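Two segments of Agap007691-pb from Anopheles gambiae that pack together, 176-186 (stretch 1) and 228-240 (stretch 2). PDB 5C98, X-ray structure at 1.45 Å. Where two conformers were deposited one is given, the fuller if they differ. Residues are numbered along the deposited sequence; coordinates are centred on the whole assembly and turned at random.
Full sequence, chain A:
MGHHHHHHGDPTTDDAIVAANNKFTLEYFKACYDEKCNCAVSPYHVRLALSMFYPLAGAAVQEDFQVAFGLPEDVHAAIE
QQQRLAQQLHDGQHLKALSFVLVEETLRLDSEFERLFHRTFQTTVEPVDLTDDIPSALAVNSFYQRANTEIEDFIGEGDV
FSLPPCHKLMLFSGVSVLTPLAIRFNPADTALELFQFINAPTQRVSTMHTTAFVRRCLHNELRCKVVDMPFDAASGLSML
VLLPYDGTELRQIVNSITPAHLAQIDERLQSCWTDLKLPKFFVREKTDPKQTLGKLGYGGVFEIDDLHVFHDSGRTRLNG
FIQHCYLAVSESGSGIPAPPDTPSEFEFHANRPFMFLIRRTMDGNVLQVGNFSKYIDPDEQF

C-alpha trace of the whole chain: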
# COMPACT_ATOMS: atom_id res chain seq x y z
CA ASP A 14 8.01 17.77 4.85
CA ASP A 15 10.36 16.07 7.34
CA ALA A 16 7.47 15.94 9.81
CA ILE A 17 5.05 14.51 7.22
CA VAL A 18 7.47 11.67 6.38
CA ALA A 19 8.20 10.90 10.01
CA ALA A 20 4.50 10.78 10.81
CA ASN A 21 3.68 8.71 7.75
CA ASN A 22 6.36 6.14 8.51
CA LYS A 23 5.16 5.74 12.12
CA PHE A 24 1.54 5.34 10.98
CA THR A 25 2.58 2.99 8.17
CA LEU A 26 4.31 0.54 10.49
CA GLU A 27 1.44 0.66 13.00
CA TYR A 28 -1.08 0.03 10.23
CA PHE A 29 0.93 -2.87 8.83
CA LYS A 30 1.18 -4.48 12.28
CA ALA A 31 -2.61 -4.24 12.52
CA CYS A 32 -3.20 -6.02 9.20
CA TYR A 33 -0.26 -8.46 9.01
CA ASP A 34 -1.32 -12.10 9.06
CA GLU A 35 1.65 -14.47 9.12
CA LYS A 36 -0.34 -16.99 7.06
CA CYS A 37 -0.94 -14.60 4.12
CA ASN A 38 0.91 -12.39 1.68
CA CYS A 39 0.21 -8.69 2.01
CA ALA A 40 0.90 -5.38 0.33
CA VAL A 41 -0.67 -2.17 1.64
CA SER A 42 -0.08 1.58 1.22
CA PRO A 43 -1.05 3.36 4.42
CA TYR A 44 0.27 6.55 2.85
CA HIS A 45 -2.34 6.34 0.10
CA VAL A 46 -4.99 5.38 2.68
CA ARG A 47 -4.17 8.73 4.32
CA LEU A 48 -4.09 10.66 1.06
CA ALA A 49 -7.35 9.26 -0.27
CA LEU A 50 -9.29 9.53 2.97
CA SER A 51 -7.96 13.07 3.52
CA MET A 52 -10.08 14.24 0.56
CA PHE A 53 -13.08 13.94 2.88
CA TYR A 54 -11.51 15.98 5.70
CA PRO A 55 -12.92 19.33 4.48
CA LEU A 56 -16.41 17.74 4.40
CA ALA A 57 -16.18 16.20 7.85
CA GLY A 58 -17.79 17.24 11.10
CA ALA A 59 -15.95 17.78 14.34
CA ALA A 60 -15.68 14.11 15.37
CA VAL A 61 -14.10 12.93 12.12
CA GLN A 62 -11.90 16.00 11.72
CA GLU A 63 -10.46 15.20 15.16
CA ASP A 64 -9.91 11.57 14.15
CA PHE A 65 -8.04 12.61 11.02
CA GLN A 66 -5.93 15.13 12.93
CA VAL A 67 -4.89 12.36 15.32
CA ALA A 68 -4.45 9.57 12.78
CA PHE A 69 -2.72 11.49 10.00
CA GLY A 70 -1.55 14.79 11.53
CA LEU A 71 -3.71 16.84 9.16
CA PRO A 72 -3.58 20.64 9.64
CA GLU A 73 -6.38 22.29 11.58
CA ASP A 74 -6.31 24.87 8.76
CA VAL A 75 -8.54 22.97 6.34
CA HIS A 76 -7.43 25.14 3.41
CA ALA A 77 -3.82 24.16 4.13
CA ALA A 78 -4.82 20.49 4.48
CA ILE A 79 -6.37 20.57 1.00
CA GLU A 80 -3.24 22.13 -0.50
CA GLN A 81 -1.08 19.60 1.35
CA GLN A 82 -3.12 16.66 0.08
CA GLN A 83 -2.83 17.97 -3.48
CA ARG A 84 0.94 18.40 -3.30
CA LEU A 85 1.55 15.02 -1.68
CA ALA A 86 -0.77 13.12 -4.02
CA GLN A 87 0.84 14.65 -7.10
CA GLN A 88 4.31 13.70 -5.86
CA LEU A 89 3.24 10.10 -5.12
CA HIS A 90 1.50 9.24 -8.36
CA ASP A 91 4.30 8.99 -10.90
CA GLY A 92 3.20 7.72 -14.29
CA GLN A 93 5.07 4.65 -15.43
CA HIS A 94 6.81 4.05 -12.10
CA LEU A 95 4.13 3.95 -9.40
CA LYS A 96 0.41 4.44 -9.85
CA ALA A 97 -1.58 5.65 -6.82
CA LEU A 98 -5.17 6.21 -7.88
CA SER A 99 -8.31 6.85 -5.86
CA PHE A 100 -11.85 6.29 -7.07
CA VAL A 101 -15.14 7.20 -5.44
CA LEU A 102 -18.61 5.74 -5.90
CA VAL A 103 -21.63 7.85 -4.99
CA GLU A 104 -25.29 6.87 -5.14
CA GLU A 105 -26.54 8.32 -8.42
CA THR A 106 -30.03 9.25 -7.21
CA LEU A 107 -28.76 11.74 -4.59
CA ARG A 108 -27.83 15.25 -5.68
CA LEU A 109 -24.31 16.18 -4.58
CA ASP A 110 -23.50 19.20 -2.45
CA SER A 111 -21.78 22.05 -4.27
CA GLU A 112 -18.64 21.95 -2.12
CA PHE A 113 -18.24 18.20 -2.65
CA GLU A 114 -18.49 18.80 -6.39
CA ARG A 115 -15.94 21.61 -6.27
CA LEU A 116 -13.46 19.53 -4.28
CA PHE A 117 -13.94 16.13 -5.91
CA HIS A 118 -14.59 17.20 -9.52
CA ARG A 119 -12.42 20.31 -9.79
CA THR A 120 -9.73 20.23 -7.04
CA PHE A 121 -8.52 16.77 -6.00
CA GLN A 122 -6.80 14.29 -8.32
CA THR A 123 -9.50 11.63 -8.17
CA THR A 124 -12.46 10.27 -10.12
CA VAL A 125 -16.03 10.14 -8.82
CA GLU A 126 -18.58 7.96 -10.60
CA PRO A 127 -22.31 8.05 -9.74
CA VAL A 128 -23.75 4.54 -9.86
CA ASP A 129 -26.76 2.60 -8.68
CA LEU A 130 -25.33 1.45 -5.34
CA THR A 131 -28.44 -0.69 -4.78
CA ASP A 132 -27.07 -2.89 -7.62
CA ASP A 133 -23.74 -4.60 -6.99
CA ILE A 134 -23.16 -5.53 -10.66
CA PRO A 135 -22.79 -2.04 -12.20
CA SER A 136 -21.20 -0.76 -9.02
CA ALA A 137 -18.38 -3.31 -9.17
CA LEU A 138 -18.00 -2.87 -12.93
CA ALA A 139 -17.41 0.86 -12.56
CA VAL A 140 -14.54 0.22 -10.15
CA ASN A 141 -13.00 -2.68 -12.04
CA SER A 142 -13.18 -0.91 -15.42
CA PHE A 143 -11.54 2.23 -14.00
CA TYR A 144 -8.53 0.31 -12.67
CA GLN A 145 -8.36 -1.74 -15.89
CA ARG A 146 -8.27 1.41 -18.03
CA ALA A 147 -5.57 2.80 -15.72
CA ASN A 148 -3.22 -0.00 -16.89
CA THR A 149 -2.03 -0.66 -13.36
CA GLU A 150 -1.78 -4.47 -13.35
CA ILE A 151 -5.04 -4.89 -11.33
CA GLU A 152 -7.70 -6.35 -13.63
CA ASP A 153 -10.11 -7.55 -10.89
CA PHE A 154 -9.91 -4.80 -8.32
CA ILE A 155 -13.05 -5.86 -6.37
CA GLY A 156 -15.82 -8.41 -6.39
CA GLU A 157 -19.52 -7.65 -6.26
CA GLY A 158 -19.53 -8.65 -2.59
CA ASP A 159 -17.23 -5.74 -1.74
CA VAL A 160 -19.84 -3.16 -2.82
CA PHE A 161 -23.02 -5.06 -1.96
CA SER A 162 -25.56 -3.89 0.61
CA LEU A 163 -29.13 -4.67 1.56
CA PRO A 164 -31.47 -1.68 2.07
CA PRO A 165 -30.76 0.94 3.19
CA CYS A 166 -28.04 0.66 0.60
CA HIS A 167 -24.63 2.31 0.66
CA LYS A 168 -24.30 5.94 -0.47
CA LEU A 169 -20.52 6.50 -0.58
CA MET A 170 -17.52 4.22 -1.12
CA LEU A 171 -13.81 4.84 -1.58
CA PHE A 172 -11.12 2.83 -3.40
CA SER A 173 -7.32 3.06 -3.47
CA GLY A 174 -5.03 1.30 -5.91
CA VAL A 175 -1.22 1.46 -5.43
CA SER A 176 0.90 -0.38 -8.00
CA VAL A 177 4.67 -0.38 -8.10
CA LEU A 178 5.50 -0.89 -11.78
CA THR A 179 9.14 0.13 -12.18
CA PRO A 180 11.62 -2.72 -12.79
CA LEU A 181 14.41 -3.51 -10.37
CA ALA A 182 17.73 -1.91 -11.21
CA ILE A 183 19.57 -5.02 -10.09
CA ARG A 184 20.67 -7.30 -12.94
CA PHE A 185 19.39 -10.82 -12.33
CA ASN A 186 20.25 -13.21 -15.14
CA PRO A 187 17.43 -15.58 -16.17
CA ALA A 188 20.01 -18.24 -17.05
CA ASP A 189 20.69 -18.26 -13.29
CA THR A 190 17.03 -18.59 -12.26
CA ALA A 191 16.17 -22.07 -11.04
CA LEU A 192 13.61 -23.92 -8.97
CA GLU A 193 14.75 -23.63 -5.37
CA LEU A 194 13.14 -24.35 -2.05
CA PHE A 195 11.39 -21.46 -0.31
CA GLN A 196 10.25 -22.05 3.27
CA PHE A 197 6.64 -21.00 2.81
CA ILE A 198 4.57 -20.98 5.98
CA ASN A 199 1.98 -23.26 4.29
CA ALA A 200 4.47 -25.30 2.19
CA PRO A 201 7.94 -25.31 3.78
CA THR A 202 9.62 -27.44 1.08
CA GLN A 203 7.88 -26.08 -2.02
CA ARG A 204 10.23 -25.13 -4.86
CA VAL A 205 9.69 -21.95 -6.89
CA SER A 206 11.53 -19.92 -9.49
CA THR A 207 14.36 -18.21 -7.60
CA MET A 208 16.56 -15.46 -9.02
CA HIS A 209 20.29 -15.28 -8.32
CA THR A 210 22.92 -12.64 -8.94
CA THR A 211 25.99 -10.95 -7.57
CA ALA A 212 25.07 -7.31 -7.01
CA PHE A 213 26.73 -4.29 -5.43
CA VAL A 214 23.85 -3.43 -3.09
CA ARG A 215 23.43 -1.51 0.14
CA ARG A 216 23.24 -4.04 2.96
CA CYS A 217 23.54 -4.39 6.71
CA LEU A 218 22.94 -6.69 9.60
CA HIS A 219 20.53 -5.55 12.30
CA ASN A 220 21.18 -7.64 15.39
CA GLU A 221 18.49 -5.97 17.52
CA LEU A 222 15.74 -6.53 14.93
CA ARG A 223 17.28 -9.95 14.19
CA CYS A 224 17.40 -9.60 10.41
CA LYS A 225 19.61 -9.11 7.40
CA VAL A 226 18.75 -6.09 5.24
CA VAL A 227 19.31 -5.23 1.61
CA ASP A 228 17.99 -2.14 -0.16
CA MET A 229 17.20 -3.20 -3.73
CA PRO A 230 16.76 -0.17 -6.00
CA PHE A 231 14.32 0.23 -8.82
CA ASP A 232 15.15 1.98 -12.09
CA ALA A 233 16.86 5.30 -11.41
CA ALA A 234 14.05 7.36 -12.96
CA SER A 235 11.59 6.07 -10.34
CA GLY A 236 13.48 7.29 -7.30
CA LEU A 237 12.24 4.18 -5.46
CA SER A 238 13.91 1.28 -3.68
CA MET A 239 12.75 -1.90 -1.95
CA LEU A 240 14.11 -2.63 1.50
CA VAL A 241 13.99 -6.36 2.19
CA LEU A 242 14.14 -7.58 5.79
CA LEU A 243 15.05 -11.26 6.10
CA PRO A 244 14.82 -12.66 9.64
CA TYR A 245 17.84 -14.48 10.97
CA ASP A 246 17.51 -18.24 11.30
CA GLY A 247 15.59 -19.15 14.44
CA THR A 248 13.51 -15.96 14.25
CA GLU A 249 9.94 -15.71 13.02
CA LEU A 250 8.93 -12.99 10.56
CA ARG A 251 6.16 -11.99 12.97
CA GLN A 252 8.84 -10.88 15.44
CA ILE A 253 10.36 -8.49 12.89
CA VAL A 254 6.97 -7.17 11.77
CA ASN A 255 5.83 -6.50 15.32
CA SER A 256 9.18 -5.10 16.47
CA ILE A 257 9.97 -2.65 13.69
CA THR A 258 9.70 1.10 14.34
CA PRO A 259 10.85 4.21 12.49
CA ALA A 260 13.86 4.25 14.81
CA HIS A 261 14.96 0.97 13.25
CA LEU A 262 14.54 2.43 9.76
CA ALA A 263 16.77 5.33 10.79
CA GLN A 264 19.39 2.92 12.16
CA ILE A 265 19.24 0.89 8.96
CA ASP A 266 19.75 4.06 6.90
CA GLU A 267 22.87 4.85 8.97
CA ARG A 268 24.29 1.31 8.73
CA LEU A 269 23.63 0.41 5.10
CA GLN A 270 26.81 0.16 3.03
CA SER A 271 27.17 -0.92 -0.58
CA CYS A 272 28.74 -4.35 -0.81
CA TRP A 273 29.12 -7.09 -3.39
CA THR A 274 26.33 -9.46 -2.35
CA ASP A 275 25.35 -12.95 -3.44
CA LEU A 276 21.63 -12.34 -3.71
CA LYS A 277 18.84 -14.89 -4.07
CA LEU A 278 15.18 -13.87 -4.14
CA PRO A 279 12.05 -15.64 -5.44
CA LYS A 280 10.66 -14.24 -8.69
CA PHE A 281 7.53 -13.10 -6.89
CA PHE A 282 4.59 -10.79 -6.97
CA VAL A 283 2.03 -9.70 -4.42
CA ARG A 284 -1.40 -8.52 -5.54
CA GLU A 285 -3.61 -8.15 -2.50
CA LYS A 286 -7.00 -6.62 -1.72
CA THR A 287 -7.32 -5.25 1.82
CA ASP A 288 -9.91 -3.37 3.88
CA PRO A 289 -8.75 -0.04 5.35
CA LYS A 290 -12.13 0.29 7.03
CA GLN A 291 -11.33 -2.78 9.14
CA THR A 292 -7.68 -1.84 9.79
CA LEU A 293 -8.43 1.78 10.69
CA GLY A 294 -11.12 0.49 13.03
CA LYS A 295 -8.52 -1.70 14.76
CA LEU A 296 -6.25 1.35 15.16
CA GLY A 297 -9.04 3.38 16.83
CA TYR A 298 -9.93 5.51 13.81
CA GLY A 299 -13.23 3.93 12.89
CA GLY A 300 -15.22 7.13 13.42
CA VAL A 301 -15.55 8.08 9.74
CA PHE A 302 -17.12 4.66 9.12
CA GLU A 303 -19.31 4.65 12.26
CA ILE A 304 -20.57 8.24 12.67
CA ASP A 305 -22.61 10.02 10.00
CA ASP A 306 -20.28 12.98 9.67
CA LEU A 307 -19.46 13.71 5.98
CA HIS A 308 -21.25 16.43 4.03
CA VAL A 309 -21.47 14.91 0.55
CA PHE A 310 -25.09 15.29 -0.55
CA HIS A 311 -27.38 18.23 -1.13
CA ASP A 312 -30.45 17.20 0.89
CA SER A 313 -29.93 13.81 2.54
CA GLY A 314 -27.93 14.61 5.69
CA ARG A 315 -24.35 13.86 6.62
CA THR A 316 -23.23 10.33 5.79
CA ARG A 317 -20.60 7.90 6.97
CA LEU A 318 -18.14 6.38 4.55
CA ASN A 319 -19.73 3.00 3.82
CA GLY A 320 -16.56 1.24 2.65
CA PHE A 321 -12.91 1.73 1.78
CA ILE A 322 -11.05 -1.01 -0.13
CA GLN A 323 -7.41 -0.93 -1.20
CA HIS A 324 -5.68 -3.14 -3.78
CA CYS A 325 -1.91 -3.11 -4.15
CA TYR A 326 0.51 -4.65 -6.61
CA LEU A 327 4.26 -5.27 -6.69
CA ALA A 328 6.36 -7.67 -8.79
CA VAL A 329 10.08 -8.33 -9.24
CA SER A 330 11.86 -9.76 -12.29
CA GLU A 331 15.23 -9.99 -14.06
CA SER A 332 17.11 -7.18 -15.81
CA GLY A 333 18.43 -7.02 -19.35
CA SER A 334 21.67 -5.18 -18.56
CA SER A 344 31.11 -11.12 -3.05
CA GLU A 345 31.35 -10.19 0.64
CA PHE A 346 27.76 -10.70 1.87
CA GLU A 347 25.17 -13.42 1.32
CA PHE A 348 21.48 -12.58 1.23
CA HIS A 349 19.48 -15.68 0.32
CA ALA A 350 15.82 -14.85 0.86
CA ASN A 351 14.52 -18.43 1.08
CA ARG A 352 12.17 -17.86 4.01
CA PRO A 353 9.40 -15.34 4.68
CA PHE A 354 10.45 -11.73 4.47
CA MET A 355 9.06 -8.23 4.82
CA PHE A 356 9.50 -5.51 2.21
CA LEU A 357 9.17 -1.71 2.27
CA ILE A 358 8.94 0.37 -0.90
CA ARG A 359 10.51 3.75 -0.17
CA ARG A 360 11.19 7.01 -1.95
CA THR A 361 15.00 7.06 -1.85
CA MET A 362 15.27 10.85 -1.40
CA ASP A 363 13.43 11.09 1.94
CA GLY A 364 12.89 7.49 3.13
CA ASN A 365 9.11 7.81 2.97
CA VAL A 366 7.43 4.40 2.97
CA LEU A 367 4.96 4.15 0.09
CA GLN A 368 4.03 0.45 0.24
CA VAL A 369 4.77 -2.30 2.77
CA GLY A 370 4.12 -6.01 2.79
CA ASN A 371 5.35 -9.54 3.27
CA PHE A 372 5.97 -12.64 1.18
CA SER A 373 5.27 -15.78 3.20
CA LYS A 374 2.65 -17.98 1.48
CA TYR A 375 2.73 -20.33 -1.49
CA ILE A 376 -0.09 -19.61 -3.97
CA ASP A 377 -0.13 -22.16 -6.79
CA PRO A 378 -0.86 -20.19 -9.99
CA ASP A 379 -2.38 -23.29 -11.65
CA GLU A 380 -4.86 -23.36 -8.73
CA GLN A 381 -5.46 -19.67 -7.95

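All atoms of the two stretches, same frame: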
# COMPACT_ATOMS: atom_id res chain seq x y z
N SER A 176 0.16 0.60 -7.22
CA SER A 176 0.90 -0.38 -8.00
C SER A 176 2.30 0.12 -8.23
O SER A 176 2.49 1.20 -8.80
CB SER A 176 0.22 -0.66 -9.34
OG SER A 176 -1.06 -1.17 -9.09
N VAL A 177 3.28 -0.66 -7.81
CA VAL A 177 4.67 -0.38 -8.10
C VAL A 177 5.00 -1.11 -9.40
O VAL A 177 4.92 -2.34 -9.45
CB VAL A 177 5.58 -0.86 -6.96
CG1 VAL A 177 7.06 -0.67 -7.34
CG2 VAL A 177 5.20 -0.15 -5.68
N LEU A 178 5.34 -0.36 -10.44
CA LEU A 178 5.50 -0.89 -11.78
C LEU A 178 6.93 -0.80 -12.31
O LEU A 178 7.25 -1.47 -13.30
CB LEU A 178 4.55 -0.16 -12.74
CG LEU A 178 3.08 -0.19 -12.30
CD1 LEU A 178 2.24 0.76 -13.14
CD2 LEU A 178 2.54 -1.61 -12.35
N THR A 179 7.80 -0.04 -11.67
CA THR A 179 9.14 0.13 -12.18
C THR A 179 9.94 -1.16 -12.00
O THR A 179 9.79 -1.84 -10.98
CB THR A 179 9.81 1.28 -11.43
OG1 THR A 179 9.21 2.51 -11.80
CG2 THR A 179 11.24 1.38 -11.77
N PRO A 180 10.80 -1.52 -12.95
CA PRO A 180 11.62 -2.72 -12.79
C PRO A 180 12.72 -2.49 -11.77
O PRO A 180 13.17 -1.36 -11.54
CB PRO A 180 12.23 -2.96 -14.18
CG PRO A 180 12.13 -1.69 -14.86
CD PRO A 180 11.00 -0.89 -14.27
N LEU A 181 13.20 -3.58 -11.18
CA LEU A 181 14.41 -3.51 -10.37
C LEU A 181 15.58 -3.05 -11.22
O LEU A 181 15.68 -3.36 -12.41
CB LEU A 181 14.78 -4.89 -9.84
CG LEU A 181 14.03 -5.39 -8.62
CD1 LEU A 181 14.54 -6.78 -8.23
CD2 LEU A 181 14.11 -4.42 -7.44
N ALA A 182 16.49 -2.32 -10.57
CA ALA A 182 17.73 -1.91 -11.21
C ALA A 182 18.83 -2.94 -11.06
O ALA A 182 19.89 -2.80 -11.68
CB ALA A 182 18.20 -0.58 -10.62
N ILE A 183 18.61 -3.95 -10.25
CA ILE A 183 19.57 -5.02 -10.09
C ILE A 183 19.45 -5.98 -11.26
O ILE A 183 18.34 -6.34 -11.67
CB ILE A 183 19.30 -5.74 -8.76
CG1 ILE A 183 19.61 -4.81 -7.61
CG2 ILE A 183 20.13 -7.04 -8.64
CD1 ILE A 183 19.12 -5.31 -6.32
N ARG A 184 20.60 -6.40 -11.79
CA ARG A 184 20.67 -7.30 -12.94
C ARG A 184 20.67 -8.74 -12.44
O ARG A 184 21.71 -9.26 -12.05
CB ARG A 184 21.92 -7.00 -13.76
N PHE A 185 19.51 -9.37 -12.48
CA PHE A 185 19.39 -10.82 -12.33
C PHE A 185 19.41 -11.44 -13.72
O PHE A 185 18.77 -10.94 -14.64
CB PHE A 185 18.07 -11.20 -11.64
CG PHE A 185 18.02 -10.86 -10.16
CD1 PHE A 185 18.60 -11.70 -9.23
CD2 PHE A 185 17.37 -9.73 -9.71
CE1 PHE A 185 18.55 -11.41 -7.89
CE2 PHE A 185 17.31 -9.45 -8.36
CZ PHE A 185 17.90 -10.28 -7.45
N ASN A 186 20.15 -12.55 -13.86
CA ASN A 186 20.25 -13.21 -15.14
C ASN A 186 19.30 -14.39 -15.19
O ASN A 186 19.39 -15.29 -14.35
CB ASN A 186 21.68 -13.68 -15.36
CG ASN A 186 22.00 -13.82 -16.82
OD1 ASN A 186 21.80 -14.88 -17.39
ND2 ASN A 186 22.47 -12.74 -17.42
N ASP A 228 18.84 -3.14 0.49
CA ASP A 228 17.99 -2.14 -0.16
C ASP A 228 18.18 -2.30 -1.66
O ASP A 228 19.27 -2.02 -2.18
CB ASP A 228 18.35 -0.73 0.32
CG ASP A 228 17.16 0.22 0.31
OD1 ASP A 228 16.12 -0.10 -0.33
OD2 ASP A 228 17.27 1.30 0.93
N MET A 229 17.15 -2.80 -2.33
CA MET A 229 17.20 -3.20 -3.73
C MET A 229 16.58 -2.10 -4.57
O MET A 229 15.34 -1.94 -4.57
CB MET A 229 16.42 -4.49 -3.93
CG MET A 229 17.13 -5.67 -3.26
SD MET A 229 16.27 -7.21 -3.55
CE MET A 229 16.36 -7.36 -5.32
N PRO A 230 17.35 -1.31 -5.29
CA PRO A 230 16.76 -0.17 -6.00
C PRO A 230 15.98 -0.57 -7.23
O PRO A 230 16.30 -1.52 -7.94
CB PRO A 230 17.98 0.67 -6.41
CG PRO A 230 19.10 -0.30 -6.48
CD PRO A 230 18.81 -1.36 -5.44
N PHE A 231 14.97 0.23 -7.52
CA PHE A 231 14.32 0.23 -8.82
C PHE A 231 15.02 1.19 -9.77
O PHE A 231 15.92 1.94 -9.39
CB PHE A 231 12.84 0.59 -8.64
CG PHE A 231 12.08 -0.38 -7.76
CD1 PHE A 231 11.65 -1.60 -8.29
CD2 PHE A 231 11.81 -0.10 -6.43
CE1 PHE A 231 10.96 -2.51 -7.49
CE2 PHE A 231 11.11 -0.99 -5.66
CZ PHE A 231 10.69 -2.20 -6.19
N ASP A 232 14.61 1.13 -11.04
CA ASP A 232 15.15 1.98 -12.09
C ASP A 232 15.33 3.41 -11.60
O ASP A 232 14.46 3.96 -10.92
CB ASP A 232 14.19 1.96 -13.28
CG ASP A 232 14.72 2.74 -14.47
OD1 ASP A 232 14.64 3.98 -14.46
OD2 ASP A 232 15.22 2.09 -15.42
N ALA A 233 16.46 4.01 -11.97
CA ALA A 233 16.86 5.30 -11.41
C ALA A 233 15.77 6.35 -11.57
O ALA A 233 15.56 7.18 -10.68
CB ALA A 233 18.13 5.77 -12.12
N ALA A 234 15.05 6.33 -12.70
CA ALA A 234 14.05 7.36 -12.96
C ALA A 234 12.89 7.32 -11.97
O ALA A 234 12.19 8.32 -11.82
CB ALA A 234 13.53 7.24 -14.39
N SER A 235 12.68 6.19 -11.30
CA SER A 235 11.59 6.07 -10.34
C SER A 235 11.88 6.72 -9.01
O SER A 235 10.94 7.07 -8.28
CB SER A 235 11.28 4.61 -10.09
OG SER A 235 12.26 3.97 -9.26
N GLY A 236 13.15 6.83 -8.64
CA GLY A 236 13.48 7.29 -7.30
C GLY A 236 13.03 6.39 -6.18
O GLY A 236 12.92 6.87 -5.05
N LEU A 237 12.77 5.11 -6.45
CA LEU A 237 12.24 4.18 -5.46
C LEU A 237 13.22 3.05 -5.19
O LEU A 237 14.06 2.71 -6.03
CB LEU A 237 10.94 3.55 -5.94
CG LEU A 237 9.85 4.53 -6.34
CD1 LEU A 237 8.61 3.74 -6.77
CD2 LEU A 237 9.47 5.50 -5.23
N SER A 238 13.07 2.43 -4.03
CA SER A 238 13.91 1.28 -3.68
C SER A 238 13.13 0.39 -2.74
O SER A 238 12.25 0.86 -2.04
CB SER A 238 15.20 1.77 -3.03
OG SER A 238 16.14 0.70 -2.93
N MET A 239 13.46 -0.90 -2.74
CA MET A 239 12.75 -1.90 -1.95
C MET A 239 13.69 -2.41 -0.87
O MET A 239 14.65 -3.12 -1.16
CB MET A 239 12.30 -3.06 -2.83
CG MET A 239 11.59 -4.15 -2.06
SD MET A 239 10.94 -5.50 -3.05
CE MET A 239 12.44 -6.23 -3.69
N LEU A 240 13.37 -2.09 0.37
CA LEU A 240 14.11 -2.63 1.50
C LEU A 240 13.53 -4.00 1.82
O LEU A 240 12.32 -4.15 1.99
CB LEU A 240 13.98 -1.68 2.68
CG LEU A 240 14.95 -1.81 3.85
CD1 LEU A 240 16.35 -1.44 3.45
CD2 LEU A 240 14.48 -0.95 5.01

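Phe-231, Leu-181 and Thr-179 cover the most surface where the end of strand 176-177 and the loop after it pack against strand 228-230 and the turn that follows it; the contact buries 602 Å² in all, counting both sides. Its polar part is a single beta bridge that pairs Leu-181 with Phe-231, CA to CA 4.0 Å. Two backbone hydrogen bonds flank the pair: Asp-232 N donates to Pro-180 O at 2.9 Å, and Ala-182 N donates to Pro-230 O at 2.8 Å, the latter nearly straight at 170°. Neither proline has an amide hydrogen to give, yet each supplies its carbonyl. Pro-180 O also receives a CA-H...O contact from Phe-231 CA at 3.4 Å.

Phe-231 leaves its backbone sideways to stretch 1 and, with chi1 at m, lays its buried ring along the loop. Val-177 CG1 sits over one face, 4.1 Å from Phe-231 CZ, while Leu-181 CD2 approaches Phe-231 CE1 at 3.7 Å. The carbonyl Thr-179 O lies 3.3 Å from Phe-231 CD1. A broad, flat ring suits this place because it can meet a strand residue and the loop beyond it at once.

The CA-to-CB bond of Leu-181 points away overall, although CB itself touches stretch 2, and its m,t side chain brings the methyl groups nearer. Leu-181 CD1 reaches Met-229 CE at 3.5 Å; Leu-181 CD2, which meets the phenylalanine ring, also lies 4.3 Å from Met-229 CE. Met-229 CE is a shared apolar point, also lying 3.6 Å from Ile-183 CD1 and 3.8 Å from Phe-185 CE2, at the edge of the Phe-185 ring. The long, unbranched methionine, its chi3 at p, carries this methyl into the group with no group that needs a hydrogen bond. Ile-183 also touches Pro-230, Ile-183 CD1 to Pro-230 CD at 4.1 Å.

Thr-179 points toward stretch 2 and serves both chemistries. Its methyl packs on the turn, Thr-179 CG2 lying 3.4 Å from Asp-232 CB and 3.6 Å from Phe-231 CB; its hydroxyl oxygen Thr-179 OG1 is 3.4 Å from Ser-235 CB and is hydrogen-bonded elsewhere in the structure. The turn it meets is braced from within: Ser-235 OG donates to Asp-232 O at 2.8 Å, and Ala-234 N donates to Asp-232 OD1 at 3.0 Å. At the exposed margin Ala-182 points toward stretch 2, its small methyl close to the backbone, with Ala-182 CB 3.6 Å from Phe-231 O and 4.2 Å from Pro-230 CG.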